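Local coordinates for protein gamma-glutamyltranspeptidase (Streptomyces lincolnensis, PDB 6J3A) that belongs to the gamma-glutamyltranspeptidase family of Ntn hydrolases and, as an LmbA-like homologue, probably carries out a related hydrolytic or transfer reaction, at residues 63-68 and 116-121. Residues are numbered along the deposited sequence; the frame is centred on the assembly and turned at random.
Sequences ILLAPA and MLLLRD
Leu118 reaches from its helix to both Ile63 and Leu65 on a strand of the central beta structure, a worked example of how the layered alpha-beta-beta-alpha fold of the Ntn hydrolases joins a helix to a sheet through apolar side chains. The contact across the two segments is wholly hydrophobic, with no hydrogen bond between them. Each methyl of Leu118 has its own partner: CD2 approaches the end of Ile63 at CD1, 4.3 Å away, while Leu118 CD1 lies 4.3 Å from CD1 of Leu65. The branched end of one leucine thus spans two residues on the same face of the strand. With chi1 of -166°, CG of Leu118 extends away from its own backbone nitrogen and carries the fork out to the strand; Ile63 answers with an extended CG1-CD1 arm, chi2 166°. The touch is light, burying about 120 Å² in all, and the nearest CA atoms, those of Ile63 and Leu118, remain 8.8 Å apart. Leu75 of the adjacent strand 73-77 also touches Leu65 and Leu118, and Tyr37 of helix 36-50 packs on Leu65, so the three residues belong to a broader buried core.

Backbone bonding serves each element separately. Strand 61-66 pairs with strands 73-77 and 433-436, whereas the helix keeps its own i to i-4 bonds, including Arg120 N to Met116 O at 2.9 Å.

Charge is gathered on the helix, apart from the apolar contact. Arg120 NH1 forms a salt bridge with Glu210 of helix 205-217, and Asp121 OD2 is hydrogen-bonded to Tyr257. Between the two neighbours themselves, Arg120 NE makes a salt bridge to Asp121 OD1 at 3.0 Å, bent to 136° and meeting the oxygen from above the carboxylate plane.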
# COMPACT_ATOMS: atom_id res chain seq x y z
N ILE A 63 -21.61 -8.91 -8.92
CA ILE A 63 -21.23 -7.52 -8.71
C ILE A 63 -22.31 -6.79 -7.92
O ILE A 63 -23.48 -6.83 -8.30
CB ILE A 63 -20.99 -6.78 -10.04
CG1 ILE A 63 -20.04 -7.58 -10.94
CG2 ILE A 63 -20.42 -5.38 -9.78
CD1 ILE A 63 -20.02 -7.11 -12.38
N LEU A 64 -21.92 -6.15 -6.82
CA LEU A 64 -22.79 -5.25 -6.07
C LEU A 64 -22.43 -3.82 -6.42
O LEU A 64 -21.31 -3.40 -6.19
CB LEU A 64 -22.59 -5.45 -4.58
CG LEU A 64 -23.43 -6.54 -3.93
CD1 LEU A 64 -22.87 -6.86 -2.56
CD2 LEU A 64 -24.88 -6.10 -3.82
N LEU A 65 -23.40 -3.08 -6.93
CA LEU A 65 -23.17 -1.68 -7.27
C LEU A 65 -24.06 -0.77 -6.43
O LEU A 65 -25.18 -1.14 -6.07
CB LEU A 65 -23.36 -1.44 -8.78
CG LEU A 65 -24.58 -1.98 -9.52
CD1 LEU A 65 -24.84 -1.16 -10.77
CD2 LEU A 65 -24.44 -3.45 -9.90
N ALA A 66 -23.54 0.40 -6.10
CA ALA A 66 -24.25 1.40 -5.31
C ALA A 66 -23.94 2.75 -5.91
O ALA A 66 -23.12 3.49 -5.37
CB ALA A 66 -23.80 1.35 -3.86
N PRO A 67 -24.59 3.09 -7.06
CA PRO A 67 -24.39 4.41 -7.71
C PRO A 67 -24.75 5.57 -6.77
O PRO A 67 -25.68 5.45 -5.98
CB PRO A 67 -25.33 4.37 -8.93
CG PRO A 67 -25.79 2.96 -9.07
CD PRO A 67 -25.68 2.33 -7.71
N ALA A 68 -24.02 6.67 -6.87
CA ALA A 68 -24.11 7.78 -5.92
C ALA A 68 -25.53 8.07 -5.44
O ALA A 68 -25.84 7.94 -4.25
CB ALA A 68 -23.48 9.03 -6.52
N MET A 116 -19.31 -6.54 -19.29
CA MET A 116 -19.75 -5.80 -20.46
C MET A 116 -21.00 -5.02 -20.13
O MET A 116 -21.14 -3.88 -20.56
CB MET A 116 -20.02 -6.73 -21.65
CG MET A 116 -18.80 -7.31 -22.35
SD MET A 116 -17.47 -6.13 -22.68
CE MET A 116 -16.45 -6.42 -21.24
N LEU A 117 -21.91 -5.64 -19.40
CA LEU A 117 -23.14 -4.96 -18.98
C LEU A 117 -22.82 -3.77 -18.09
O LEU A 117 -23.36 -2.68 -18.29
CB LEU A 117 -24.10 -5.90 -18.23
CG LEU A 117 -25.35 -6.40 -18.96
CD1 LEU A 117 -26.26 -7.09 -17.96
CD2 LEU A 117 -26.15 -5.31 -19.67
N LEU A 118 -21.95 -4.00 -17.11
CA LEU A 118 -21.51 -2.94 -16.21
C LEU A 118 -20.94 -1.76 -16.99
O LEU A 118 -21.38 -0.62 -16.82
CB LEU A 118 -20.48 -3.47 -15.22
CG LEU A 118 -20.22 -2.54 -14.02
CD1 LEU A 118 -21.42 -2.40 -13.09
CD2 LEU A 118 -19.03 -3.04 -13.24
N LEU A 119 -19.98 -2.04 -17.85
CA LEU A 119 -19.39 -1.01 -18.69
C LEU A 119 -20.44 -0.27 -19.53
O LEU A 119 -20.42 0.94 -19.62
CB LEU A 119 -18.31 -1.63 -19.60
CG LEU A 119 -17.29 -0.68 -20.25
CD1 LEU A 119 -16.53 0.13 -19.22
CD2 LEU A 119 -16.30 -1.46 -21.10
N ARG A 120 -21.38 -1.01 -20.11
CA ARG A 120 -22.36 -0.42 -21.01
C ARG A 120 -23.35 0.49 -20.30
O ARG A 120 -23.66 1.58 -20.79
CB ARG A 120 -23.12 -1.52 -21.75
CG ARG A 120 -24.02 -1.01 -22.87
CD ARG A 120 -25.04 -2.04 -23.29
NE ARG A 120 -25.94 -2.39 -22.19
CZ ARG A 120 -27.06 -3.11 -22.30
NH1 ARG A 120 -27.45 -3.60 -23.47
NH2 ARG A 120 -27.79 -3.35 -21.21
N ASP A 121 -23.85 0.02 -19.15
CA ASP A 121 -24.90 0.73 -18.40
C ASP A 121 -24.36 1.81 -17.46
O ASP A 121 -24.92 2.90 -17.40
CB ASP A 121 -25.77 -0.27 -17.61
CG ASP A 121 -26.64 -1.14 -18.51
OD1 ASP A 121 -26.67 -0.92 -19.73
OD2 ASP A 121 -27.31 -2.04 -17.98